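Local coordinates for galactokinase (Bifidobacterium longum subsp. infantis ATCC 15697 = JCM 1222 = DSM 20088, PDB 6TEQ), which probably phosphorylates galactose at the expense of ATP, as a GHMP-family galactokinase, and is seen here with 2-deoxy-2-fluoro-galactose bound in its sugar pocket, at residues 35-40 and 193-198; 56-61 and 221-226; 145-150 and 173-178. All coordinates share one frame; numbering follows the deposited sequence. Where two conformers were deposited one is given.

Contacts 1 and 2 share one sheet, in which strands 33-42 and 54-70 are antiparallel neighbours. Their centres are about 12 Å apart, and Gly39 O lies 2.9 Å from Leu60 N, a probable hydrogen bond. Contact 1 meets contact 3 through helix 141-156: Ala37 CB is 3.5 Å from Ser148 N, and Met196 CG is 3.6 Å from Cys147 CB. Contacts 2 and 3 do not touch; their centres are about 22 Å apart. Contact 1 is closest to the sugar, with the Arg40 side chain about 3 Å from the bound alpha anomer at the nearest atoms. The side chains of Leu56 in contact 2 and Thr146 in contact 3 are each about 10 Å from it.

Contact 1: residues 35-40 and 193-198; sequences WAAPGR and NASMRC
Pro38 lies against Ser195 where strand 35-40 crosses helix 193-197, with the short axes 7.3 Å apart at closest approach and their directions at 133°. The Ser195 hydroxyl carries the contact. Its OG donates to the backbone carbonyl Pro38 O at 2.8 Å. The donor lies in the carbonyl plane, on a lone pair, with a C=O...donor angle of 136°. OG stands opposite the backbone N of its own residue (chi1 -171°), which turns it to the strand. The same oxygen is close to carbon. Ala37 CB lies 3.3 Å from Ser195 OG. The proline ring comes alongside, and its CD is 3.3 Å from the backbone Ser195 O. One residue back on the helix, the methyl Ala194 CB is 3.8 Å from Arg40 CB.

Beyond this methylene the arginine chain bends and its end leaves the helix segment. Its NE forms a salt bridge with Asp191, earlier on helix 190-197, and its NH2 bonds to Gly138 O. Arg40 and Asp191 both belong to the galactose site, and Arg40 touches the bound alpha-2-fluorogalactose. On the helix itself, Arg197 NH1 donates to Asn193 OD1 at 3.0 Å, nearly in the guanidinium plane, and Arg197 NH2 has a salt bridge with Asp165.

Chemically, one buried hydroxyl satisfies a strand carbonyl and ties the sheet to the helix. Apolar contact holds the base of Arg40, while Asp191 probably steadies its charged end beside the sugar.

Contact 2: residues 56-61 and 221-226; sequences LPIALP and QEFDLD
Ile58 meets Phe223 and Leu56 meets Gln221, two carbon contacts between strand 54-70 and the end of strand 218-222 with the chain just after it. The backbones stay well apart. The nearest CA pairs are Ile58 with Phe223 at 8.6 Å and Leu56 with Gln221 at 8.7 Å, so side chains bridge the gap.

The aromatic contact comes first. The methyl Ile58 CG2 approaches the Phe223 ring obliquely and lies 4.0 Å from Phe223 CD2. The two side chains cross at about a right angle. The phenylalanine ring extends from its backbone with CG opposite the N (chi1 -163°), and this carries it towards the strand. Ile58 presents CG2 while CG1 sits between its own N and carbonyl carbon (chi1 61°). Phe317 of helix 294-318 also meets the Phe223 ring, with the planes at about 35°, and Leu43 touches it as well.

The aliphatic contact is looser. Leu56 CD1 lies 4.3 Å from Gln221 CG, the middle carbon of the glutamine chain. The amide beyond turns away and its NE2 bonds to Ser219 OG. Strand 202-207 lies between the two strands in the sheet: it pairs with both 54-70 and 218-222. From it, Ala203 touches both Leu56 and Ile58. Val314 of helix 294-318 touches Leu56 and Gln221.

No polar bond joins the two segments; within 221-226, Asp224 OD1 accepts a weak bond from Asp226 N at 3.0 Å, where the chain has left the strand.

The chemistry is therefore van der Waals contact between carbon groups. It joins the galactose-binding-signature strand to the edge of the sheet across one intervening strand, and the glutamine's polar end is turned away from that apolar layer.

Contact 3: residues 145-150 and 173-178; sequences MTCSTA and NAAIKS
Thr146 packs on Ala175 where two helices of the GHMP kinase N-terminal domain cross. Helix 145-150 and helix 173-178 run at 134° to each other, and their axes come within 8.8 Å. The crossing is close because small residues line it. The CA atoms of Thr146 and Ala175 are 5.0 Å apart.

The first shell is built round one methyl. Ala175 CB points at the other helix and is 3.4 Å from Thr146 OG1. It also lies against Thr146 CB. From the next position along, Cys147 SG comes within 4.0 Å of the same methyl, an apolar contact. The other branch of the threonine, Thr146 CG2, lies 4.4 Å from Ser178 OG, about one turn beyond Ala175. The buried area between the two segments is 169 Å².

The next shell fixes the polar groups. Thr146 OG1 sits between its own backbone N and carbonyl carbon (chi1 59°), and this lets it bond back to Ser142 O, one turn earlier. The hydroxyl next to the methyl is thus satisfied within its own helix. Ser178 OG bonds to Tyr106 O, which links this helix to the start of helix 105-116. Cys147 is also touched by Gln192, Ser195 and Met196 of helix 190-197.

Farther out lie residues of the nucleotide site. In another structure of this protein, Ser142 binds ADP and magnesium and Glu179 binds magnesium. The Thr146 side chain is about 6 Å from that of Ser142 and about 5 Å from that of Glu179, at the nearest atoms. On the side of helix 145-150 facing strand 125-131, Thr149 OG1 donates to Met145 O at 2.7 Å, while Thr149 N reaches the same oxygen from the opposite face of its carbonyl plane.

Contact 1: residues 35-40 and 193-198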
ATOM      1  N   TRP A  35       0.629  -9.887 -16.651  1.00 13.36           N
ATOM      2  CA  TRP A  35      -0.009  -9.905 -15.345  1.00 13.90           C
ATOM      3  C   TRP A  35      -0.147  -8.471 -14.848  1.00 14.02           C
ATOM      4  O   TRP A  35       0.456  -7.590 -15.433  1.00 14.51           O
ATOM      5  CB  TRP A  35       0.736 -10.816 -14.403  1.00 14.51           C
ATOM      6  CG  TRP A  35       0.783 -12.248 -14.874  1.00 13.45           C
ATOM      7  CD1 TRP A  35       0.066 -13.269 -14.343  1.00 13.02           C
ATOM      8  CD2 TRP A  35       1.597 -12.844 -15.907  1.00 13.40           C
ATOM      9  NE1 TRP A  35       0.419 -14.450 -14.931  1.00 14.06           N
ATOM     10  CE2 TRP A  35       1.338 -14.234 -15.888  1.00 15.33           C
ATOM     11  CE3 TRP A  35       2.551 -12.354 -16.806  1.00 13.66           C
ATOM     12  CZ2 TRP A  35       1.891 -15.123 -16.823  1.00 15.43           C
ATOM     13  CZ3 TRP A  35       3.198 -13.230 -17.637  1.00 14.97           C
ATOM     14  CH2 TRP A  35       2.842 -14.601 -17.672  1.00 15.95           C
ATOM     15  N   ALA A  36      -0.947  -8.265 -13.816  1.00 12.10           N
ATOM     16  CA  ALA A  36      -1.064  -6.916 -13.243  1.00 13.96           C
ATOM     17  C   ALA A  36      -1.434  -6.994 -11.791  1.00 12.17           C
ATOM     18  O   ALA A  36      -1.990  -7.999 -11.357  1.00 13.60           O
ATOM     19  CB  ALA A  36      -2.032  -6.064 -14.022  1.00 13.21           C
ATOM     20  N   ALA A  37      -0.938  -6.001 -11.048  1.00 13.24           N
ATOM     21  CA  ALA A  37      -1.287  -5.860  -9.632  1.00 12.03           C
ATOM     22  C   ALA A  37      -1.665  -4.423  -9.395  1.00 11.43           C
ATOM     23  O   ALA A  37      -1.033  -3.490  -9.951  1.00 11.56           O
ATOM     24  CB  ALA A  37      -0.146  -6.324  -8.780  1.00 12.21           C
ATOM     25  N   PRO A  38      -2.642  -4.197  -8.514  1.00 10.47           N
ATOM     26  CA  PRO A  38      -3.078  -2.836  -8.231  1.00 12.12           C
ATOM     27  C   PRO A  38      -2.253  -2.146  -7.154  1.00 10.04           C
ATOM     28  O   PRO A  38      -1.630  -2.731  -6.273  1.00 12.28           O
ATOM     29  CB  PRO A  38      -4.525  -3.024  -7.794  1.00 10.59           C
ATOM     30  CG  PRO A  38      -4.457  -4.354  -7.020  1.00 13.53           C
ATOM     31  CD  PRO A  38      -3.554  -5.197  -7.909  1.00 12.83           C
ATOM     32  N   GLY A  39      -2.319  -0.819  -7.206  1.00 12.17           N
ATOM     33  CA  GLY A  39      -1.980  -0.005  -6.041  1.00 11.35           C
ATOM     34  C   GLY A  39      -3.119  -0.073  -5.040  1.00 11.61           C
ATOM     35  O   GLY A  39      -4.073  -0.813  -5.258  1.00 12.04           O
ATOM     36  N   ARG A  40      -2.992   0.666  -3.936  1.00 11.11           N
ATOM     37  CA  ARG A  40      -3.947   0.515  -2.841  1.00  9.00           C
ATOM     38  C   ARG A  40      -4.140   1.833  -2.133  1.00  9.69           C
ATOM     39  O   ARG A  40      -3.188   2.663  -2.056  1.00 11.23           O
ATOM     40  CB  ARG A  40      -3.462  -0.570  -1.873  1.00 10.28           C
ATOM     41  CG  ARG A  40      -2.204  -0.253  -1.092  1.00 11.88           C
ATOM     42  CD  ARG A  40      -2.479   0.380   0.236  1.00 12.39           C
ATOM     43  NE  ARG A  40      -1.243   0.839   0.876  1.00 14.45           N
ATOM     44  CZ  ARG A  40      -0.667   2.010   0.711  1.00 14.65           C
ATOM     45  NH1 ARG A  40       0.479   2.260   1.340  1.00 14.54           N
ATOM     46  NH2 ARG A  40      -1.260   2.990   0.039  1.00 15.53           N
ATOM     47  N   ASN A 193      -0.412  -7.451   0.763  1.00 11.88           N
ATOM     48  CA  ASN A 193      -1.666  -8.150   1.075  1.00 12.21           C
ATOM     49  C   ASN A 193      -2.796  -7.506   0.341  1.00 11.17           C
ATOM     50  O   ASN A 193      -3.662  -8.235  -0.267  1.00 13.14           O
ATOM     51  CB  ASN A 193      -1.881  -8.226   2.613  1.00 11.77           C
ATOM     52  CG  ASN A 193      -1.111  -9.348   3.276  1.00 14.14           C
ATOM     53  OD1 ASN A 193      -1.582 -10.472   3.255  1.00 14.67           O
ATOM     54  ND2 ASN A 193       0.086  -9.088   3.777  1.00 15.04           N
ATOM     55  N   ALA A 194      -2.882  -6.174   0.318  1.00 12.37           N
ATOM     56  CA  ALA A 194      -3.955  -5.476  -0.437  1.00 13.07           C
ATOM     57  C   ALA A 194      -3.865  -5.864  -1.888  1.00 10.38           C
ATOM     58  O   ALA A 194      -4.868  -6.251  -2.485  1.00 11.70           O
ATOM     59  CB  ALA A 194      -3.853  -3.991  -0.269  1.00 12.31           C
ATOM     60  N   SER A 195      -2.691  -5.761  -2.478  1.00 10.71           N
ATOM     61  CA  SER A 195      -2.531  -5.858  -3.937  1.00 11.08           C
ATOM     62  C   SER A 195      -2.918  -7.271  -4.382  1.00 10.45           C
ATOM     63  O   SER A 195      -3.432  -7.453  -5.492  1.00 13.96           O
ATOM     64  CB  SER A 195      -1.082  -5.511  -4.312  1.00 12.08           C
ATOM     65  OG  SER A 195      -0.943  -5.392  -5.698  1.00 13.51           O
ATOM     66  N   MET A 196      -2.721  -8.273  -3.534  0.50 11.98           N
ATOM     67  CA  MET A 196      -2.907  -9.677  -3.969  0.50 12.55           C
ATOM     68  C   MET A 196      -4.127 -10.322  -3.311  0.50 12.77           C
ATOM     69  O   MET A 196      -4.458 -11.455  -3.729  0.50 12.06           O
ATOM     70  CB  MET A 196      -1.666 -10.531  -3.709  0.50 12.85           C
ATOM     71  CG  MET A 196      -0.516 -10.004  -4.502  0.50 12.95           C
ATOM     72  SD  MET A 196       0.842 -11.173  -4.561  0.50 15.74           S
ATOM     73  CE  MET A 196       0.414 -12.015  -6.090  0.50 14.95           C
ATOM     74  N   ARG A 197      -4.826  -9.639  -2.406  1.00 10.64           N
ATOM     75  CA  ARG A 197      -5.924 -10.309  -1.686  1.00 11.60           C
ATOM     76  C   ARG A 197      -7.193  -9.490  -1.590  1.00 12.20           C
ATOM     77  O   ARG A 197      -8.246 -10.091  -1.236  1.00 12.16           O
ATOM     78  CB  ARG A 197      -5.478 -10.752  -0.284  1.00 11.92           C
ATOM     79  CG  ARG A 197      -4.288 -11.669  -0.322  1.00 12.96           C
ATOM     80  CD  ARG A 197      -3.806 -11.882   1.043  1.00 13.58           C
ATOM     81  NE  ARG A 197      -4.663 -12.856   1.747  1.00 13.56           N
ATOM     82  CZ  ARG A 197      -4.538 -13.200   2.984  1.00 12.73           C
ATOM     83  NH1 ARG A 197      -3.660 -12.579   3.780  1.00 13.34           N
ATOM     84  NH2 ARG A 197      -5.310 -14.180   3.443  1.00 14.69           N
ATOM     85  N   CYS A 198      -7.184  -8.231  -2.002  1.00 12.70           N
ATOM     86  CA  CYS A 198      -8.432  -7.436  -2.019  1.00 12.25           C
ATOM     87  C   CYS A 198      -9.401  -8.020  -3.031  1.00 12.13           C
ATOM     88  O   CYS A 198      -8.952  -8.743  -3.964  1.00 14.03           O
ATOM     89  CB  CYS A 198      -8.152  -5.979  -2.278  1.00 12.55           C
ATOM     90  SG  CYS A 198      -7.454  -5.093  -0.867  1.00 13.00           S
TER

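Contact 2: residues 56-61 and 221-226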
ATOM      1  N   LEU A  56      -7.160  -1.911   6.945  1.00 10.41           N
ATOM      2  CA  LEU A  56      -8.354  -1.962   6.085  1.00 11.20           C
ATOM      3  C   LEU A  56      -8.099  -1.317   4.740  1.00 11.09           C
ATOM      4  O   LEU A  56      -8.655  -0.250   4.463  1.00 11.23           O
ATOM      5  CB  LEU A  56      -9.519  -1.325   6.842  1.00 10.53           C
ATOM      6  CG  LEU A  56     -10.887  -1.609   6.248  1.00 11.60           C
ATOM      7  CD1 LEU A  56     -11.260  -3.090   6.394  1.00 11.43           C
ATOM      8  CD2 LEU A  56     -11.925  -0.744   6.918  1.00 13.30           C
ATOM      9  N   PRO A  57      -7.275  -1.972   3.891  1.00 11.65           N
ATOM     10  CA  PRO A  57      -7.071  -1.427   2.550  1.00 12.07           C
ATOM     11  C   PRO A  57      -8.099  -1.900   1.527  1.00 11.86           C
ATOM     12  O   PRO A  57      -8.805  -2.862   1.716  1.00 12.28           O
ATOM     13  CB  PRO A  57      -5.694  -1.992   2.173  1.00 12.36           C
ATOM     14  CG  PRO A  57      -5.629  -3.350   2.883  1.00 12.66           C
ATOM     15  CD  PRO A  57      -6.315  -3.067   4.246  1.00 12.02           C
ATOM     16  N   ILE A  58      -8.177  -1.078   0.480  1.00 11.17           N
ATOM     17  CA  ILE A  58      -8.829  -1.434  -0.804  1.00  9.63           C
ATOM     18  C   ILE A  58      -7.769  -1.398  -1.878  1.00 10.99           C
ATOM     19  O   ILE A  58      -6.765  -0.630  -1.758  1.00 12.00           O
ATOM     20  CB  ILE A  58     -10.001  -0.508  -1.133  1.00 11.56           C
ATOM     21  CG1 ILE A  58      -9.574   0.946  -1.276  1.00 13.07           C
ATOM     22  CG2 ILE A  58     -11.093  -0.685  -0.101  1.00 11.37           C
ATOM     23  CD1 ILE A  58     -10.579   1.830  -1.920  1.00 13.31           C
ATOM     24  N   ALA A  59      -8.013  -2.173  -2.911  1.00 10.81           N
ATOM     25  CA  ALA A  59      -7.162  -2.127  -4.108  1.00 12.07           C
ATOM     26  C   ALA A  59      -7.734  -1.040  -5.011  1.00 11.56           C
ATOM     27  O   ALA A  59      -8.980  -0.998  -5.261  1.00 15.07           O
ATOM     28  CB  ALA A  59      -7.165  -3.451  -4.798  1.00 12.21           C
ATOM     29  N   LEU A  60      -6.879  -0.184  -5.541  1.00 11.27           N
ATOM     30  CA  LEU A  60      -7.305   0.792  -6.553  1.00 11.41           C
ATOM     31  C   LEU A  60      -7.552   0.120  -7.907  1.00 11.35           C
ATOM     32  O   LEU A  60      -7.022  -0.946  -8.211  1.00 12.27           O
ATOM     33  CB  LEU A  60      -6.253   1.881  -6.671  1.00 12.67           C
ATOM     34  CG  LEU A  60      -6.160   2.857  -5.516  1.00 13.92           C
ATOM     35  CD1 LEU A  60      -4.910   3.670  -5.719  1.00 14.59           C
ATOM     36  CD2 LEU A  60      -7.377   3.764  -5.493  1.00 14.85           C
ATOM     37  N   PRO A  61      -8.291   0.776  -8.821  1.00 12.29           N
ATOM     38  CA  PRO A  61      -8.367   0.260 -10.172  1.00 12.70           C
ATOM     39  C   PRO A  61      -7.042   0.434 -10.928  1.00 10.78           C
ATOM     40  O   PRO A  61      -6.805  -0.224 -11.927  1.00 13.09           O
ATOM     41  CB  PRO A  61      -9.405   1.156 -10.796  1.00 11.24           C
ATOM     42  CG  PRO A  61      -9.497   2.403  -9.968  1.00 13.59           C
ATOM     43  CD  PRO A  61      -9.128   1.962  -8.584  1.00 12.45           C
ATOM     44  N   GLN A 221     -14.751  -7.056   3.839  1.00 11.82           N
ATOM     45  CA  GLN A 221     -15.782  -6.192   4.412  1.00 12.37           C
ATOM     46  C   GLN A 221     -16.435  -5.440   3.247  1.00 12.44           C
ATOM     47  O   GLN A 221     -15.734  -4.901   2.367  1.00 12.81           O
ATOM     48  CB  GLN A 221     -15.149  -5.207   5.382  1.00 12.19           C
ATOM     49  CG  GLN A 221     -14.595  -5.871   6.611  1.00 13.64           C
ATOM     50  CD  GLN A 221     -15.728  -6.453   7.412  1.00 15.68           C
ATOM     51  OE1 GLN A 221     -16.800  -5.871   7.532  1.00 16.81           O
ATOM     52  NE2 GLN A 221     -15.436  -7.558   8.102  1.00 18.28           N
ATOM     53  N   GLU A 222     -17.752  -5.411   3.241  0.50 14.31           N
ATOM     54  CA  GLU A 222     -18.533  -4.655   2.236  0.50 15.32           C
ATOM     55  C   GLU A 222     -17.970  -3.237   2.182  0.50 13.81           C
ATOM     56  O   GLU A 222     -17.767  -2.621   3.254  0.50 11.56           O
ATOM     57  CB  GLU A 222     -20.022  -4.689   2.598  0.50 18.22           C
ATOM     58  CG  GLU A 222     -20.691  -6.066   2.475  0.50 23.34           C
ATOM     59  CD  GLU A 222     -21.112  -6.413   1.053  0.50 30.08           C
ATOM     60  OE1 GLU A 222     -20.699  -5.675   0.172  0.50 31.35           O
ATOM     61  OE2 GLU A 222     -21.872  -7.410   0.833  0.50 35.00           O
ATOM     62  N   PHE A 223     -17.684  -2.730   0.986  1.00 15.08           N
ATOM     63  CA  PHE A 223     -17.246  -1.342   0.815  1.00 14.35           C
ATOM     64  C   PHE A 223     -17.838  -0.816  -0.483  1.00 17.21           C
ATOM     65  O   PHE A 223     -17.111  -0.577  -1.454  1.00 17.21           O
ATOM     66  CB  PHE A 223     -15.724  -1.196   0.923  1.00 13.88           C
ATOM     67  CG  PHE A 223     -15.347   0.238   1.149  1.00 13.33           C
ATOM     68  CD1 PHE A 223     -15.621   0.876   2.331  1.00 15.38           C
ATOM     69  CD2 PHE A 223     -14.722   0.962   0.129  1.00 12.90           C
ATOM     70  CE1 PHE A 223     -15.260   2.210   2.498  1.00 16.22           C
ATOM     71  CE2 PHE A 223     -14.366   2.274   0.308  1.00 15.96           C
ATOM     72  CZ  PHE A 223     -14.687   2.903   1.465  1.00 14.69           C
ATOM     73  N   ASP A 224     -19.148  -0.715  -0.503  1.00 15.66           N
ATOM     74  CA  ASP A 224     -19.870  -0.323  -1.728  1.00 16.42           C
ATOM     75  C   ASP A 224     -20.199   1.166  -1.564  1.00 14.85           C
ATOM     76  O   ASP A 224     -21.175   1.494  -0.899  1.00 16.76           O
ATOM     77  CB  ASP A 224     -21.110  -1.168  -1.916  1.00 18.79           C
ATOM     78  CG  ASP A 224     -21.942  -0.755  -3.094  1.00 22.74           C
ATOM     79  OD1 ASP A 224     -21.552   0.221  -3.808  1.00 23.34           O
ATOM     80  OD2 ASP A 224     -22.912  -1.496  -3.346  1.00 24.52           O
ATOM     81  N   LEU A 225     -19.376   2.047  -2.103  1.00 13.83           N
ATOM     82  CA  LEU A 225     -19.608   3.501  -1.950  1.00 12.83           C
ATOM     83  C   LEU A 225     -20.955   3.910  -2.568  1.00 15.09           C
ATOM     84  O   LEU A 225     -21.589   4.815  -2.043  1.00 14.41           O
ATOM     85  CB  LEU A 225     -18.474   4.238  -2.653  1.00 14.48           C
ATOM     86  CG  LEU A 225     -17.113   4.062  -2.009  1.00 14.71           C
ATOM     87  CD1 LEU A 225     -16.021   4.393  -2.974  1.00 16.57           C
ATOM     88  CD2 LEU A 225     -16.972   4.880  -0.757  1.00 15.22           C
ATOM     89  N   ASP A 226     -21.422   3.213  -3.588  1.00 16.13           N
ATOM     90  CA  ASP A 226     -22.672   3.568  -4.324  1.00 18.04           C
ATOM     91  C   ASP A 226     -23.889   3.323  -3.426  1.00 17.40           C
ATOM     92  O   ASP A 226     -24.866   4.087  -3.509  1.00 20.06           O
ATOM     93  CB  ASP A 226     -22.810   2.736  -5.591  1.00 20.24           C
ATOM     94  CG  ASP A 226     -21.763   3.011  -6.673  1.00 23.37           C
ATOM     95  OD1 ASP A 226     -21.158   4.071  -6.689  1.00 28.14           O
ATOM     96  OD2 ASP A 226     -21.564   2.126  -7.495  1.00 27.26           O
TER

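Contact 3: residues 145-150 and 173-178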
ATOM      1  N   MET A 145       4.434  -3.308  -8.299  1.00 11.07           N
ATOM      2  CA  MET A 145       5.537  -3.871  -9.132  1.00 12.20           C
ATOM      3  C   MET A 145       5.955  -5.244  -8.583  1.00 12.27           C
ATOM      4  O   MET A 145       6.182  -6.185  -9.384  1.00 13.88           O
ATOM      5  CB  MET A 145       6.729  -2.914  -9.162  1.00 14.71           C
ATOM      6  CG  MET A 145       7.903  -3.451  -9.935  1.00 15.80           C
ATOM      7  SD  MET A 145       9.056  -2.179 -10.330  1.00 17.18           S
ATOM      8  CE  MET A 145       8.223  -1.286 -11.638  1.00 18.27           C
ATOM      9  N   THR A 146       6.164  -5.360  -7.303  1.00 11.78           N
ATOM     10  CA  THR A 146       6.660  -6.631  -6.723  1.00 11.81           C
ATOM     11  C   THR A 146       5.581  -7.699  -6.822  1.00 10.62           C
ATOM     12  O   THR A 146       5.924  -8.853  -7.097  1.00 12.51           O
ATOM     13  CB  THR A 146       7.209  -6.490  -5.294  1.00 10.99           C
ATOM     14  OG1 THR A 146       6.127  -5.983  -4.458  1.00 12.68           O
ATOM     15  CG2 THR A 146       8.443  -5.630  -5.228  1.00 12.09           C
ATOM     16  N   CYS A 147       4.322  -7.389  -6.572  1.00 11.94           N
ATOM     17  CA  CYS A 147       3.247  -8.388  -6.590  1.00 11.06           C
ATOM     18  C   CYS A 147       2.900  -8.825  -8.019  1.00 11.97           C
ATOM     19  O   CYS A 147       2.665 -10.054  -8.225  1.00 12.71           O
ATOM     20  CB  CYS A 147       2.031  -7.869  -5.812  1.00 11.93           C
ATOM     21  SG  CYS A 147       2.386  -7.753  -4.049  1.00 13.80           S
ATOM     22  N   SER A 148       2.956  -7.903  -8.979  1.00 11.11           N
ATOM     23  CA  SER A 148       2.683  -8.312 -10.399  1.00 12.27           C
ATOM     24  C   SER A 148       3.803  -9.262 -10.832  1.00 14.18           C
ATOM     25  O   SER A 148       3.508 -10.253 -11.447  1.00 12.49           O
ATOM     26  CB  SER A 148       2.610  -7.157 -11.337  1.00 12.52           C
ATOM     27  OG  SER A 148       3.765  -6.351 -11.348  1.00 12.47           O
ATOM     28  N   THR A 149       5.034  -8.977 -10.421  1.00 12.40           N
ATOM     29  CA  THR A 149       6.201  -9.833 -10.807  1.00 11.21           C
ATOM     30  C   THR A 149       6.045 -11.196 -10.113  1.00 13.24           C
ATOM     31  O   THR A 149       6.293 -12.192 -10.757  1.00 14.19           O
ATOM     32  CB  THR A 149       7.505  -9.177 -10.400  1.00 11.44           C
ATOM     33  OG1 THR A 149       7.644  -7.875 -10.962  1.00 12.35           O
ATOM     34  CG2 THR A 149       8.701  -9.992 -10.834  1.00 14.03           C
ATOM     35  N   ALA A 150       5.661 -11.219  -8.848  1.00 12.60           N
ATOM     36  CA  ALA A 150       5.551 -12.478  -8.062  1.00 12.82           C
ATOM     37  C   ALA A 150       4.461 -13.317  -8.700  1.00 12.45           C
ATOM     38  O   ALA A 150       4.646 -14.511  -8.878  1.00 13.30           O
ATOM     39  CB  ALA A 150       5.219 -12.177  -6.603  1.00 13.80           C
ATOM     40  N   ASN A 173       4.935 -12.854   0.569  1.00 13.47           N
ATOM     41  CA  ASN A 173       6.147 -12.864   1.424  1.00 14.21           C
ATOM     42  C   ASN A 173       7.376 -12.636   0.538  1.00 13.86           C
ATOM     43  O   ASN A 173       8.293 -11.904   0.993  1.00 14.75           O
ATOM     44  CB  ASN A 173       6.224 -14.138   2.233  1.00 17.24           C
ATOM     45  CG  ASN A 173       5.231 -14.130   3.377  1.00 19.11           C
ATOM     46  OD1 ASN A 173       4.779 -13.033   3.797  1.00 20.74           O
ATOM     47  ND2 ASN A 173       4.971 -15.322   3.917  1.00 19.68           N
ATOM     48  N   ALA A 174       7.401 -13.172  -0.676  1.00 14.00           N
ATOM     49  CA  ALA A 174       8.534 -12.960  -1.593  1.00 13.95           C
ATOM     50  C   ALA A 174       8.603 -11.480  -1.968  1.00 14.23           C
ATOM     51  O   ALA A 174       9.697 -10.915  -2.103  1.00 14.75           O
ATOM     52  CB  ALA A 174       8.393 -13.835  -2.813  1.00 15.46           C
ATOM     53  N   ALA A 175       7.457 -10.859  -2.239  1.00 13.54           N
ATOM     54  CA  ALA A 175       7.388  -9.432  -2.626  1.00 14.30           C
ATOM     55  C   ALA A 175       7.912  -8.547  -1.488  1.00 14.06           C
ATOM     56  O   ALA A 175       8.687  -7.585  -1.718  1.00 14.68           O
ATOM     57  CB  ALA A 175       5.995  -9.092  -2.999  1.00 14.47           C
ATOM     58  N   ILE A 176       7.414  -8.782  -0.277  1.00 13.57           N
ATOM     59  CA  ILE A 176       7.896  -8.089   0.934  1.00 14.18           C
ATOM     60  C   ILE A 176       9.400  -8.289   1.077  1.00 15.08           C
ATOM     61  O   ILE A 176      10.099  -7.285   1.318  1.00 16.64           O
ATOM     62  CB  ILE A 176       7.128  -8.574   2.169  1.00 13.64           C
ATOM     63  CG1 ILE A 176       5.623  -8.245   2.059  1.00 14.96           C
ATOM     64  CG2 ILE A 176       7.731  -7.986   3.432  1.00 14.35           C
ATOM     65  CD1 ILE A 176       4.809  -8.929   3.141  1.00 15.60           C
ATOM     66  N   LYS A 177       9.890  -9.511   0.936  1.00 14.86           N
ATOM     67  CA  LYS A 177      11.344  -9.757   1.113  1.00 15.75           C
ATOM     68  C   LYS A 177      12.161  -9.018   0.044  1.00 15.56           C
ATOM     69  O   LYS A 177      13.220  -8.472   0.380  1.00 15.52           O
ATOM     70  CB  LYS A 177      11.607 -11.239   1.123  1.00 17.77           C
ATOM     71  CG  LYS A 177      13.082 -11.578   1.237  1.00 19.61           C
ATOM     72  CD  LYS A 177      13.274 -13.049   1.508  1.00 23.04           C
ATOM     73  CE  LYS A 177      14.724 -13.483   1.431  1.00 30.91           C
ATOM     74  NZ  LYS A 177      14.873 -14.849   1.976  1.00 34.34           N
ATOM     75  N   SER A 178      11.676  -8.986  -1.192  1.00 14.78           N
ATOM     76  CA  SER A 178      12.357  -8.238  -2.239  1.00 14.13           C
ATOM     77  C   SER A 178      12.556  -6.780  -1.797  1.00 17.01           C
ATOM     78  O   SER A 178      13.659  -6.213  -1.869  1.00 18.03           O
ATOM     79  CB  SER A 178      11.611  -8.280  -3.548  1.00 14.00           C
ATOM     80  OG  SER A 178      12.317  -7.479  -4.436  1.00 16.67           O
TER